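Local coordinates for RNA pseudouridylate synthase domain-containing protein 4 (Homo sapiens, PDB 5UBA) that isomerises uridine to pseudouridine in mitochondrial RNAs, including 16S ribosomal RNA, as required for that RNA to assemble into a functional mitochondrial ribosome, at residues K41-P46 / E85-M90; H121-S126 / S185-E190; V179-L184 / R287-N292; H251-Q256 / L271-P276. All coordinates share one frame; numbering follows the deposited sequence.

Interaction 1: K41-P46 / E85-M90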
loop_
_atom_site.group_PDB
_atom_site.type_symbol
_atom_site.label_atom_id
_atom_site.label_comp_id
_atom_site.label_asym_id
_atom_site.label_seq_id
_atom_site.Cartn_x
_atom_site.Cartn_y
_atom_site.Cartn_z
ATOM N N LYS A 41 7.926 4.844 5.408
ATOM C CA LYS A 41 7.673 5.845 4.387
ATOM C C LYS A 41 6.442 6.667 4.768
ATOM O O LYS A 41 5.397 6.098 5.045
ATOM C CB LYS A 41 7.468 5.245 2.986
ATOM C CG LYS A 41 7.505 6.294 1.877
ATOM C CD LYS A 41 7.106 5.795 0.503
ATOM C CE LYS A 41 5.632 5.654 0.303
ATOM N NZ LYS A 41 4.790 6.892 0.495
ATOM N N PRO A 42 6.580 7.993 4.811
ATOM C CA PRO A 42 5.391 8.797 5.137
ATOM C C PRO A 42 4.365 8.880 4.026
ATOM O O PRO A 42 4.670 8.716 2.833
ATOM C CB PRO A 42 5.968 10.188 5.460
ATOM C CG PRO A 42 7.299 10.205 4.865
ATOM C CD PRO A 42 7.800 8.803 4.713
ATOM N N TYR A 43 3.123 9.154 4.444
ATOM C CA TYR A 43 2.040 9.370 3.541
ATOM C C TYR A 43 2.327 10.503 2.567
ATOM O O TYR A 43 2.775 11.591 2.969
ATOM C CB TYR A 43 0.751 9.671 4.304
ATOM C CG TYR A 43 -0.440 9.841 3.389
ATOM C CD1 TYR A 43 -1.130 8.737 2.910
ATOM C CD2 TYR A 43 -0.834 11.108 2.934
ATOM C CE1 TYR A 43 -2.200 8.865 2.039
ATOM C CE2 TYR A 43 -1.909 11.237 2.073
ATOM C CZ TYR A 43 -2.582 10.112 1.630
ATOM O OH TYR A 43 -3.653 10.201 0.780
ATOM N N GLY A 44 2.126 10.220 1.294
ATOM C CA GLY A 44 2.183 11.247 0.265
ATOM C C GLY A 44 3.554 11.430 -0.371
ATOM O O GLY A 44 3.670 12.191 -1.325
ATOM N N LEU A 45 4.586 10.779 0.162
ATOM C CA LEU A 45 5.953 10.870 -0.396
ATOM C C LEU A 45 6.143 9.850 -1.505
ATOM O O LEU A 45 6.045 8.635 -1.247
ATOM C CB LEU A 45 6.984 10.610 0.692
ATOM C CG LEU A 45 8.469 10.745 0.313
ATOM C CD1 LEU A 45 8.794 12.179 -0.022
ATOM C CD2 LEU A 45 9.323 10.271 1.472
ATOM N N PRO A 46 6.399 10.319 -2.734
ATOM C CA PRO A 46 6.709 9.388 -3.801
ATOM C C PRO A 46 8.123 8.884 -3.718
ATOM O O PRO A 46 8.974 9.522 -3.125
ATOM C CB PRO A 46 6.527 10.217 -5.071
ATOM C CG PRO A 46 6.772 11.606 -4.647
ATOM C CD PRO A 46 6.499 11.721 -3.180
ATOM N N GLU A 85 0.683 7.233 -1.864
ATOM C CA GLU A 85 -0.280 7.251 -0.771
ATOM C C GLU A 85 -0.230 6.034 0.141
ATOM O O GLU A 85 -1.051 5.914 1.040
ATOM C CB GLU A 85 -1.709 7.412 -1.298
ATOM C CG GLU A 85 -2.098 8.823 -1.707
ATOM C CD GLU A 85 -3.621 8.931 -1.786
ATOM O OE1 GLU A 85 -4.204 8.405 -2.734
ATOM O OE2 GLU A 85 -4.236 9.488 -0.854
ATOM N N THR A 86 0.741 5.154 -0.063
ATOM C CA THR A 86 1.014 4.078 0.871
ATOM C C THR A 86 2.011 4.515 1.918
ATOM O O THR A 86 2.936 5.251 1.618
ATOM C CB THR A 86 1.518 2.857 0.094
ATOM O OG1 THR A 86 0.494 2.511 -0.861
ATOM C CG2 THR A 86 1.845 1.646 1.023
ATOM N N THR A 87 1.814 4.055 3.144
ATOM C CA THR A 87 2.728 4.289 4.230
ATOM C C THR A 87 3.457 3.002 4.598
ATOM O O THR A 87 3.039 1.918 4.200
ATOM C CB THR A 87 1.974 4.811 5.456
ATOM O OG1 THR A 87 0.966 3.873 5.824
ATOM C CG2 THR A 87 1.317 6.166 5.187
ATOM N N GLY A 88 4.560 3.123 5.343
ATOM C CA GLY A 88 5.092 2.015 6.086
ATOM C C GLY A 88 6.379 1.417 5.561
ATOM O O GLY A 88 7.240 2.123 5.061
ATOM N N VAL A 89 6.503 0.093 5.702
ATOM C CA VAL A 89 7.822 -0.557 5.635
ATOM C C VAL A 89 8.466 -0.428 4.262
ATOM O O VAL A 89 7.904 -0.820 3.241
ATOM C CB VAL A 89 7.740 -2.072 5.977
ATOM C CG1 VAL A 89 9.143 -2.689 5.910
ATOM C CG2 VAL A 89 7.177 -2.317 7.358
ATOM N N MET A 90 9.675 0.124 4.248
ATOM C CA MET A 90 10.429 0.284 3.003
ATOM C C MET A 90 11.913 0.006 3.270
ATOM O O MET A 90 12.547 0.669 4.097
ATOM C CB MET A 90 10.209 1.669 2.391
ATOM C CG MET A 90 10.892 1.850 1.052
ATOM S SD MET A 90 10.506 3.474 0.393
ATOM C CE MET A 90 11.527 3.440 -1.075
#
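K41 and G88 grip each other twice through the backbone: K41 N gives its hydrogen to G88 O at 2.8 Å, and G88 N returns one to K41 O at 3.1 Å. They form an antiparallel hydrogen-bonded pair, with T87 CA adding a CA-H...O contact to K41 O. From this pair the lysine chain bends at its two outer torsions (chi3 78°, chi4 58°), which curls the ammonium back under its own loop. There NZ meets T86 O at 2.7 Å, nearly along the C=O axis, and also binds L45 O (2.8 Å) and P42 O (3.0 Å); K84 O takes a further bond. The charge is thus surrounded by main-chain carbonyl oxygens, drawn from the type II turn P42-L45 and from 84-86. Cut back to a methyl by an alanine, the side chain would lose its ammonium, and the T86, P42, L45 and K84 carbonyls would probably be left without their common donor, letting the turn drift off the strand. In this RluA-family synthase the site sits beside the probable catalytic centre: D83, the active-site residue by similarity, lies just before 85-90, and T86 approaches its side chain. At G88 the chain turns a corner, passing from the mixed sheet to the antiparallel one that contains 36-41. Apolar contact follows outward. T87 CG2 lies 3.7 Å from Y43 CB, at the edge of the tyrosine ring, while T87 OG1 bonds H253. Elsewhere, M90 SD passes K41 CD at 4.1 Å, the two chains crossing at a slant.

Interaction 2: H121-S126 / S185-E190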
loop_
_atom_site.group_PDB
_atom_site.type_symbol
_atom_site.label_atom_id
_atom_site.label_comp_id
_atom_site.label_asym_id
_atom_site.label_seq_id
_atom_site.Cartn_x
_atom_site.Cartn_y
_atom_site.Cartn_z
ATOM N N HIS A 121 -17.495 -0.909 3.497
ATOM C CA HIS A 121 -18.130 -2.204 3.333
ATOM C C HIS A 121 -17.193 -3.307 3.777
ATOM O O HIS A 121 -15.953 -3.162 3.790
ATOM C CB HIS A 121 -18.640 -2.496 1.904
ATOM C CG HIS A 121 -19.351 -1.344 1.267
ATOM N ND1 HIS A 121 -20.425 -0.711 1.860
ATOM C CD2 HIS A 121 -19.137 -0.703 0.093
ATOM C CE1 HIS A 121 -20.833 0.273 1.081
ATOM N NE2 HIS A 121 -20.069 0.304 0.005
ATOM N N VAL A 122 -17.799 -4.440 4.093
ATOM C CA VAL A 122 -17.099 -5.580 4.677
ATOM C C VAL A 122 -16.986 -6.682 3.634
ATOM O O VAL A 122 -18.012 -7.168 3.129
ATOM C CB VAL A 122 -17.863 -6.119 5.902
ATOM C CG1 VAL A 122 -17.126 -7.294 6.534
ATOM C CG2 VAL A 122 -18.127 -5.017 6.926
ATOM N N PRO A 123 -15.762 -7.130 3.316
ATOM C CA PRO A 123 -15.597 -8.179 2.326
ATOM C C PRO A 123 -16.402 -9.468 2.631
ATOM O O PRO A 123 -16.481 -9.879 3.775
ATOM C CB PRO A 123 -14.110 -8.468 2.385
ATOM C CG PRO A 123 -13.512 -7.141 2.721
ATOM C CD PRO A 123 -14.458 -6.541 3.700
ATOM N N MET A 124 -16.974 -10.037 1.580
ATOM C CA MET A 124 -17.726 -11.320 1.661
ATOM C C MET A 124 -17.209 -12.257 0.562
ATOM O O MET A 124 -17.264 -11.887 -0.604
ATOM C CB MET A 124 -19.206 -11.055 1.456
ATOM C CG MET A 124 -20.128 -12.272 1.595
ATOM S SD MET A 124 -21.776 -11.716 1.165
ATOM C CE MET A 124 -21.963 -10.379 2.333
ATOM N N PRO A 125 -16.704 -13.449 0.901
ATOM C CA PRO A 125 -16.474 -13.918 2.265
ATOM C C PRO A 125 -15.428 -13.079 3.004
ATOM O O PRO A 125 -14.708 -12.314 2.379
ATOM C CB PRO A 125 -15.916 -15.329 2.057
ATOM C CG PRO A 125 -16.415 -15.745 0.725
ATOM C CD PRO A 125 -16.411 -14.490 -0.098
ATOM N N SER A 126 -15.343 -13.250 4.308
ATOM C CA SER A 126 -14.440 -12.421 5.128
ATOM C C SER A 126 -12.961 -12.756 4.940
ATOM O O SER A 126 -12.110 -11.977 5.358
ATOM C CB SER A 126 -14.813 -12.498 6.610
ATOM O OG SER A 126 -14.820 -13.824 7.043
ATOM N N SER A 185 -20.460 -1.966 8.601
ATOM C CA SER A 185 -20.240 -1.037 7.501
ATOM C C SER A 185 -18.784 -0.753 7.123
ATOM O O SER A 185 -18.540 -0.141 6.100
ATOM C CB SER A 185 -20.927 0.282 7.867
ATOM O OG SER A 185 -20.414 0.805 9.076
ATOM N N SER A 186 -17.834 -1.142 7.959
ATOM C CA SER A 186 -16.402 -0.900 7.741
ATOM C C SER A 186 -15.639 -2.151 8.085
ATOM O O SER A 186 -16.106 -2.955 8.908
ATOM C CB SER A 186 -15.884 0.210 8.676
ATOM O OG SER A 186 -16.593 1.415 8.512
ATOM N N ALA A 187 -14.437 -2.310 7.516
ATOM C CA ALA A 187 -13.541 -3.354 7.946
ATOM C C ALA A 187 -12.073 -2.943 7.980
ATOM O O ALA A 187 -11.665 -2.074 7.219
ATOM C CB ALA A 187 -13.703 -4.572 7.079
ATOM N N LEU A 188 -11.318 -3.538 8.895
ATOM C CA LEU A 188 -9.854 -3.543 8.849
ATOM C C LEU A 188 -9.480 -4.855 8.181
ATOM O O LEU A 188 -9.882 -5.928 8.684
ATOM C CB LEU A 188 -9.260 -3.463 10.248
ATOM C CG LEU A 188 -7.737 -3.599 10.340
ATOM C CD1 LEU A 188 -7.019 -2.510 9.551
ATOM C CD2 LEU A 188 -7.285 -3.623 11.803
ATOM N N VAL A 189 -8.726 -4.783 7.088
ATOM C CA VAL A 189 -8.457 -5.945 6.253
ATOM C C VAL A 189 -6.951 -6.105 6.067
ATOM O O VAL A 189 -6.270 -5.138 5.717
ATOM C CB VAL A 189 -9.126 -5.833 4.864
ATOM C CG1 VAL A 189 -8.958 -7.113 4.046
ATOM C CG2 VAL A 189 -10.605 -5.454 4.984
ATOM N N GLU A 190 -6.456 -7.324 6.302
ATOM C CA GLU A 190 -5.073 -7.680 5.995
ATOM C C GLU A 190 -5.013 -8.213 4.574
ATOM O O GLU A 190 -5.812 -9.071 4.179
ATOM C CB GLU A 190 -4.546 -8.722 6.987
ATOM C CG GLU A 190 -3.040 -8.979 6.885
ATOM C CD GLU A 190 -2.440 -9.653 8.145
ATOM O OE1 GLU A 190 -2.577 -10.909 8.200
ATOM O OE2 GLU A 190 -1.827 -8.994 9.082
HETATM O O HOH W 1 -21.241 -0.912 4.257
#
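H121 and S185 join the loop 121-126 to the start of strand 186-193, through H121 N to S185 O at 2.9 Å. This is one end of the strand 112-120/186-193 pair in the mixed sheet of the pseudouridine synthase domain: the two strands run antiparallel, and just past the end of 112-120 the chain swings into the loop that leads to 127-130. H121 O stays tied to T119 OG1, close to that strand end. V122 is the side chain to follow. Its CB stays 4.6 Å from A187 CB, short of contact, and from there the branches part. CG1, anti to the backbone N (chi1 -179°), runs past the A187 methyl at 4.4 Å, a loose apolar touch. CG2, the other branch, reaches back toward the start of the strand and settles 3.5 Å from S186 O, a methyl against a carbonyl oxygen; S182 of strand 175-182 touches this valine as well. P123 continues the line. Its CD packs on A187 CB at 4.0 Å and its CG on V189 CG2 at 4.1 Å, the proline and valine side chains running antiparallel past one another. A187 and V189, two residues apart on the strand, both turn their side chains to the loop, so one row of small apolar groups carries V122 and P123, with Y177 and V179 also packing on the proline. At the outer end, water 1 lies in the plane of the H121 ring, 2.5 Å from ND1, and donates a weak bond to S185 O.

Interaction 3: V179-L184 / R287-N292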
loop_
_atom_site.group_PDB
_atom_site.type_symbol
_atom_site.label_atom_id
_atom_site.label_comp_id
_atom_site.label_asym_id
_atom_site.label_seq_id
_atom_site.Cartn_x
_atom_site.Cartn_y
_atom_site.Cartn_z
ATOM N N VAL A 179 -10.291 -10.367 6.670
ATOM C CA VAL A 179 -10.821 -9.355 7.572
ATOM C C VAL A 179 -10.275 -9.602 8.981
ATOM O O VAL A 179 -10.355 -10.733 9.488
ATOM C CB VAL A 179 -12.364 -9.343 7.580
ATOM C CG1 VAL A 179 -12.899 -8.494 8.730
ATOM C CG2 VAL A 179 -12.895 -8.894 6.222
ATOM N N LEU A 180 -9.739 -8.558 9.604
ATOM C CA LEU A 180 -9.233 -8.603 10.982
ATOM C C LEU A 180 -10.246 -8.110 12.011
ATOM O O LEU A 180 -10.258 -8.572 13.159
ATOM C CB LEU A 180 -7.986 -7.742 11.100
ATOM C CG LEU A 180 -6.789 -8.166 10.254
ATOM C CD1 LEU A 180 -5.647 -7.173 10.466
ATOM C CD2 LEU A 180 -6.401 -9.613 10.569
ATOM N N SER A 181 -11.030 -7.128 11.600
ATOM C CA SER A 181 -12.042 -6.491 12.443
ATOM C C SER A 181 -13.105 -5.923 11.535
ATOM O O SER A 181 -12.786 -5.447 10.441
ATOM C CB SER A 181 -11.425 -5.354 13.267
ATOM O OG SER A 181 -12.387 -4.770 14.126
ATOM N N SER A 182 -14.369 -5.929 11.983
ATOM C CA SER A 182 -15.434 -5.346 11.207
ATOM C C SER A 182 -16.584 -4.828 12.053
ATOM O O SER A 182 -16.804 -5.268 13.195
ATOM C CB SER A 182 -15.974 -6.301 10.144
ATOM O OG SER A 182 -16.464 -7.489 10.750
ATOM N N THR A 183 -17.269 -3.857 11.480
ATOM C CA THR A 183 -18.580 -3.419 11.983
ATOM C C THR A 183 -19.585 -3.937 10.975
ATOM O O THR A 183 -19.318 -4.950 10.340
ATOM C CB THR A 183 -18.627 -1.897 12.170
ATOM O OG1 THR A 183 -18.425 -1.259 10.904
ATOM C CG2 THR A 183 -17.617 -1.444 13.159
ATOM N N LEU A 184 -20.757 -3.318 10.855
ATOM C CA LEU A 184 -21.686 -3.700 9.803
ATOM C C LEU A 184 -21.346 -2.970 8.514
ATOM O O LEU A 184 -21.880 -3.315 7.467
ATOM C CB LEU A 184 -23.132 -3.405 10.212
ATOM C CG LEU A 184 -23.554 -3.923 11.582
ATOM C CD1 LEU A 184 -25.034 -3.619 11.768
ATOM C CD2 LEU A 184 -23.248 -5.402 11.718
ATOM N N ARG A 287 -14.986 2.387 14.953
ATOM C CA ARG A 287 -15.271 1.323 15.933
ATOM C C ARG A 287 -14.712 -0.016 15.540
ATOM O O ARG A 287 -15.280 -1.058 15.849
ATOM C CB ARG A 287 -16.759 1.244 16.251
ATOM C CG ARG A 287 -17.308 2.614 16.619
ATOM C CD ARG A 287 -18.796 2.588 16.784
ATOM N NE ARG A 287 -19.287 3.946 17.034
ATOM C CZ ARG A 287 -20.560 4.257 17.273
ATOM N NH1 ARG A 287 -20.898 5.529 17.464
ATOM N NH2 ARG A 287 -21.505 3.304 17.291
ATOM N N LEU A 288 -13.573 0.046 14.850
ATOM C CA LEU A 288 -12.786 -1.129 14.496
ATOM C C LEU A 288 -11.734 -1.349 15.553
ATOM O O LEU A 288 -11.319 -0.413 16.224
ATOM C CB LEU A 288 -12.140 -0.924 13.128
ATOM C CG LEU A 288 -13.153 -0.803 11.985
ATOM C CD1 LEU A 288 -12.508 -0.302 10.692
ATOM C CD2 LEU A 288 -13.869 -2.122 11.730
ATOM N N GLU A 289 -11.345 -2.601 15.729
ATOM C CA GLU A 289 -10.395 -2.997 16.740
ATOM C C GLU A 289 -9.105 -3.479 16.097
ATOM O O GLU A 289 -9.111 -4.048 15.010
ATOM C CB GLU A 289 -10.986 -4.140 17.564
ATOM C CG GLU A 289 -12.333 -3.803 18.196
ATOM C CD GLU A 289 -12.787 -4.841 19.211
ATOM O OE1 GLU A 289 -13.691 -5.658 18.897
ATOM O OE2 GLU A 289 -12.233 -4.846 20.328
ATOM N N MET A 290 -8.005 -3.312 16.810
ATOM C CA MET A 290 -6.753 -3.973 16.435
ATOM C C MET A 290 -6.882 -5.476 16.647
ATOM O O MET A 290 -7.531 -5.903 17.612
ATOM C CB MET A 290 -5.612 -3.455 17.298
ATOM C CG MET A 290 -5.314 -1.981 17.111
ATOM S SD MET A 290 -4.549 -1.725 15.491
ATOM C CE MET A 290 -2.835 -2.069 15.898
ATOM N N PRO A 291 -6.273 -6.295 15.763
ATOM C CA PRO A 291 -6.309 -7.747 16.000
ATOM C C PRO A 291 -5.598 -8.140 17.310
ATOM O O PRO A 291 -4.682 -7.435 17.751
ATOM C CB PRO A 291 -5.604 -8.328 14.765
ATOM C CG PRO A 291 -4.741 -7.223 14.269
ATOM C CD PRO A 291 -5.459 -5.944 14.580
ATOM N N ASN A 292 -6.033 -9.251 17.910
ATOM C CA ASN A 292 -5.595 -9.661 19.256
ATOM C C ASN A 292 -4.160 -10.191 19.276
ATOM O O ASN A 292 -3.921 -11.386 19.456
ATOM C CB ASN A 292 -6.559 -10.705 19.843
HETATM O O HOH W 2 -15.609 -3.721 15.567
#
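S181 does an unusual job for a strand residue: its hydroxyl oxygen, not its backbone, accepts the main-chain N-H of E289. The bond from E289 N to S181 OG is 2.9 Å and almost straight, with 174° at the hydrogen, and it is the sole direct hydrogen bond between 179-184 and 287-292. OG is placed there by a chi1 of -178°, which swings it away from the serine's own N and over toward the tail. With alanine at S181, the E289 N-H would probably be left without its mate and this part of the tail set free to shift. A second link runs through water 2, which donates to S182 O (3.1 Å) and to R287 O (2.7 Å), joining two carbonyl oxygens that cannot bond each other. Packing fills in on both sides. L288 CD2 lies over the S182 backbone, 3.6 Å from CA, while T183 CG2 rests 3.6 Å from R287 O; T183 OG1 is busy with S186 N. Further along, L180 CD1 meets P291 CG at 3.9 Å. L180 and S181 form a classic beta bulge opposite L188, and on the other segment R287 ends helix 277-285 in a Schellman motif. The tail thus leaves the helix, runs nearly antiparallel beside strand 175-182 and packs on 186-193, with L288 tucked between S186, I118 and L283, and P291 against W116.

Interaction 4: H251-Q256 / L271-P276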
loop_
_atom_site.group_PDB
_atom_site.type_symbol
_atom_site.label_atom_id
_atom_site.label_comp_id
_atom_site.label_asym_id
_atom_site.label_seq_id
_atom_site.Cartn_x
_atom_site.Cartn_y
_atom_site.Cartn_z
ATOM N N HIS A 251 -6.185 4.957 3.068
ATOM C CA HIS A 251 -5.830 4.193 4.261
ATOM C C HIS A 251 -5.259 2.845 3.829
ATOM O O HIS A 251 -5.912 1.804 3.946
ATOM C CB HIS A 251 -7.032 3.999 5.191
ATOM C CG HIS A 251 -7.448 5.249 5.906
ATOM N ND1 HIS A 251 -7.884 6.375 5.246
ATOM C CD2 HIS A 251 -7.518 5.521 7.221
ATOM C CE1 HIS A 251 -8.191 7.303 6.147
ATOM N NE2 HIS A 251 -7.954 6.817 7.346
ATOM N N LEU A 252 -4.014 2.869 3.373
ATOM C CA LEU A 252 -3.291 1.660 2.920
ATOM C C LEU A 252 -1.868 1.683 3.457
ATOM O O LEU A 252 -1.075 2.535 3.054
ATOM C CB LEU A 252 -3.309 1.555 1.406
ATOM C CG LEU A 252 -2.560 0.358 0.791
ATOM C CD1 LEU A 252 -3.168 -0.959 1.264
ATOM C CD2 LEU A 252 -2.589 0.417 -0.722
ATOM N N HIS A 253 -1.576 0.772 4.372
ATOM C CA HIS A 253 -0.324 0.721 5.119
ATOM C C HIS A 253 0.434 -0.588 4.846
ATOM O O HIS A 253 -0.133 -1.681 4.996
ATOM C CB HIS A 253 -0.647 0.818 6.599
ATOM C CG HIS A 253 0.545 0.755 7.497
ATOM N ND1 HIS A 253 1.540 1.724 7.507
ATOM C CD2 HIS A 253 0.888 -0.154 8.435
ATOM C CE1 HIS A 253 2.421 1.414 8.439
ATOM N NE2 HIS A 253 2.063 0.278 9.012
ATOM N N ALA A 254 1.717 -0.448 4.489
ATOM C CA ALA A 254 2.616 -1.598 4.364
ATOM C C ALA A 254 3.056 -1.951 5.786
ATOM O O ALA A 254 3.945 -1.326 6.384
ATOM C CB ALA A 254 3.799 -1.250 3.468
ATOM N N ARG A 255 2.337 -2.921 6.348
ATOM C CA ARG A 255 2.457 -3.307 7.737
ATOM C C ARG A 255 3.649 -4.184 8.036
ATOM O O ARG A 255 4.282 -4.053 9.088
ATOM C CB ARG A 255 1.169 -4.037 8.152
ATOM C CG ARG A 255 1.181 -4.629 9.538
ATOM C CD ARG A 255 1.225 -3.564 10.585
ATOM N NE ARG A 255 0.966 -4.136 11.890
ATOM C CZ ARG A 255 0.914 -3.433 13.012
ATOM N NH1 ARG A 255 1.107 -2.115 13.002
ATOM N NH2 ARG A 255 0.645 -4.063 14.161
ATOM N N GLN A 256 3.895 -5.158 7.183
ATOM C CA GLN A 256 4.907 -6.156 7.474
ATOM C C GLN A 256 5.599 -6.647 6.208
ATOM O O GLN A 256 4.955 -6.804 5.177
ATOM C CB GLN A 256 4.238 -7.336 8.178
ATOM C CG GLN A 256 5.123 -8.523 8.511
ATOM C CD GLN A 256 4.395 -9.549 9.346
ATOM O OE1 GLN A 256 3.210 -9.829 9.105
ATOM N NE2 GLN A 256 5.086 -10.120 10.342
ATOM N N LEU A 271 9.884 -7.668 9.559
ATOM C CA LEU A 271 9.837 -6.216 9.760
ATOM C C LEU A 271 8.398 -5.787 9.893
ATOM O O LEU A 271 7.569 -6.135 9.035
ATOM C CB LEU A 271 10.460 -5.513 8.549
ATOM C CG LEU A 271 11.929 -5.876 8.276
ATOM C CD1 LEU A 271 12.343 -5.541 6.867
ATOM C CD2 LEU A 271 12.901 -5.190 9.225
ATOM N N VAL A 272 8.061 -5.060 10.956
ATOM C CA VAL A 272 6.690 -4.588 11.160
ATOM C C VAL A 272 6.714 -3.112 11.521
ATOM O O VAL A 272 7.570 -2.699 12.313
ATOM C CB VAL A 272 5.964 -5.406 12.244
ATOM C CG1 VAL A 272 4.580 -4.822 12.558
ATOM C CG2 VAL A 272 5.852 -6.864 11.813
ATOM N N CYS A 273 5.765 -2.344 10.964
ATOM C CA CYS A 273 5.663 -0.890 11.134
ATOM C C CYS A 273 4.339 -0.514 11.787
ATOM O O CYS A 273 3.265 -0.930 11.329
ATOM C CB CYS A 273 5.772 -0.172 9.771
ATOM S SG CYS A 273 5.943 1.604 9.908
ATOM N N LYS A 274 4.419 0.329 12.823
ATOM C CA LYS A 274 3.226 0.923 13.419
ATOM C C LYS A 274 2.354 1.606 12.383
ATOM O O LYS A 274 2.833 2.172 11.392
ATOM C CB LYS A 274 3.608 1.985 14.480
ATOM C CG LYS A 274 4.259 3.236 13.926
ATOM C CD LYS A 274 4.678 4.238 14.999
ATOM C CE LYS A 274 5.406 5.429 14.390
ATOM N NZ LYS A 274 4.592 6.168 13.385
ATOM N N LEU A 275 1.049 1.638 12.667
ATOM C CA LEU A 275 0.144 2.379 11.824
ATOM C C LEU A 275 0.357 3.877 12.002
ATOM O O LEU A 275 0.705 4.321 13.122
ATOM C CB LEU A 275 -1.309 2.077 12.195
ATOM C CG LEU A 275 -1.867 0.708 11.831
ATOM C CD1 LEU A 275 -3.182 0.454 12.566
ATOM C CD2 LEU A 275 -2.037 0.590 10.335
ATOM N N PRO A 276 0.124 4.659 10.951
ATOM C CA PRO A 276 0.171 6.123 11.111
ATOM C C PRO A 276 -0.941 6.610 12.027
ATOM O O PRO A 276 -1.998 5.991 12.108
ATOM C CB PRO A 276 -0.021 6.672 9.699
ATOM C CG PRO A 276 -0.116 5.510 8.785
ATOM C CD PRO A 276 -0.181 4.249 9.567
#
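H253 and R255 of strand 252-259 close on the chain that leaves strand 269-272 in a beta hairpin of the catalytic domain's mixed sheet. At its regular end Q256 and V272 form an antiparallel non-hydrogen-bonded pair, followed by C273 N to R255 O at 2.9 Å. R255 and Q256 both face K114, a classic beta bulge, and beyond it side chains take over the joining. In H253, CG anti to the backbone N (chi1 179°) carries the ring out to the 273-276 backbone, where NE2 donates to C273 O at 2.9 Å. The oxygen lies in the imidazole plane, but the donor stands 57° above the carbonyl plane. L275 CA and P276 CD cover one face of the ring as CH-pi partners, 4.2 Å and 4.1 Å from its centroid, and L275 CD2 touches CD2 of the ring at 3.6 Å. R255 brings NH1 to the same C273 O at 3.0 Å in a weak bond, while W116 meets its guanidinium in a cation-pi contact. With NE2 donating, ND1 of a neutral imidazole would be left to accept from T87, and two engaged nitrogens should fix the ring's rotation; the C273 carbonyl, which accepts from the imidazole and, weakly, from the arginine, is probably polarised.

From the N terminus, interaction 1 closes first, drawing 41-46 onto 85-90 across a loop that holds helix 57-69. Interaction 2 then opens at 121-126, but before it closes at 185-190 the chain has begun interaction 3 at 179-184, so the two cross; S126 to V179 and L180 to L188 backbone bonds knit them together. Interaction 3 stays open until the C-terminal tail at 287-292, and interaction 4, the hairpin of 251-256 and 271-276, falls wholly within its span. M290 packs on L275 where they meet. Interaction 4 also reaches back to interaction 1, T87 binding A254 and V89 packing on C273. The mixed sheet connects all four.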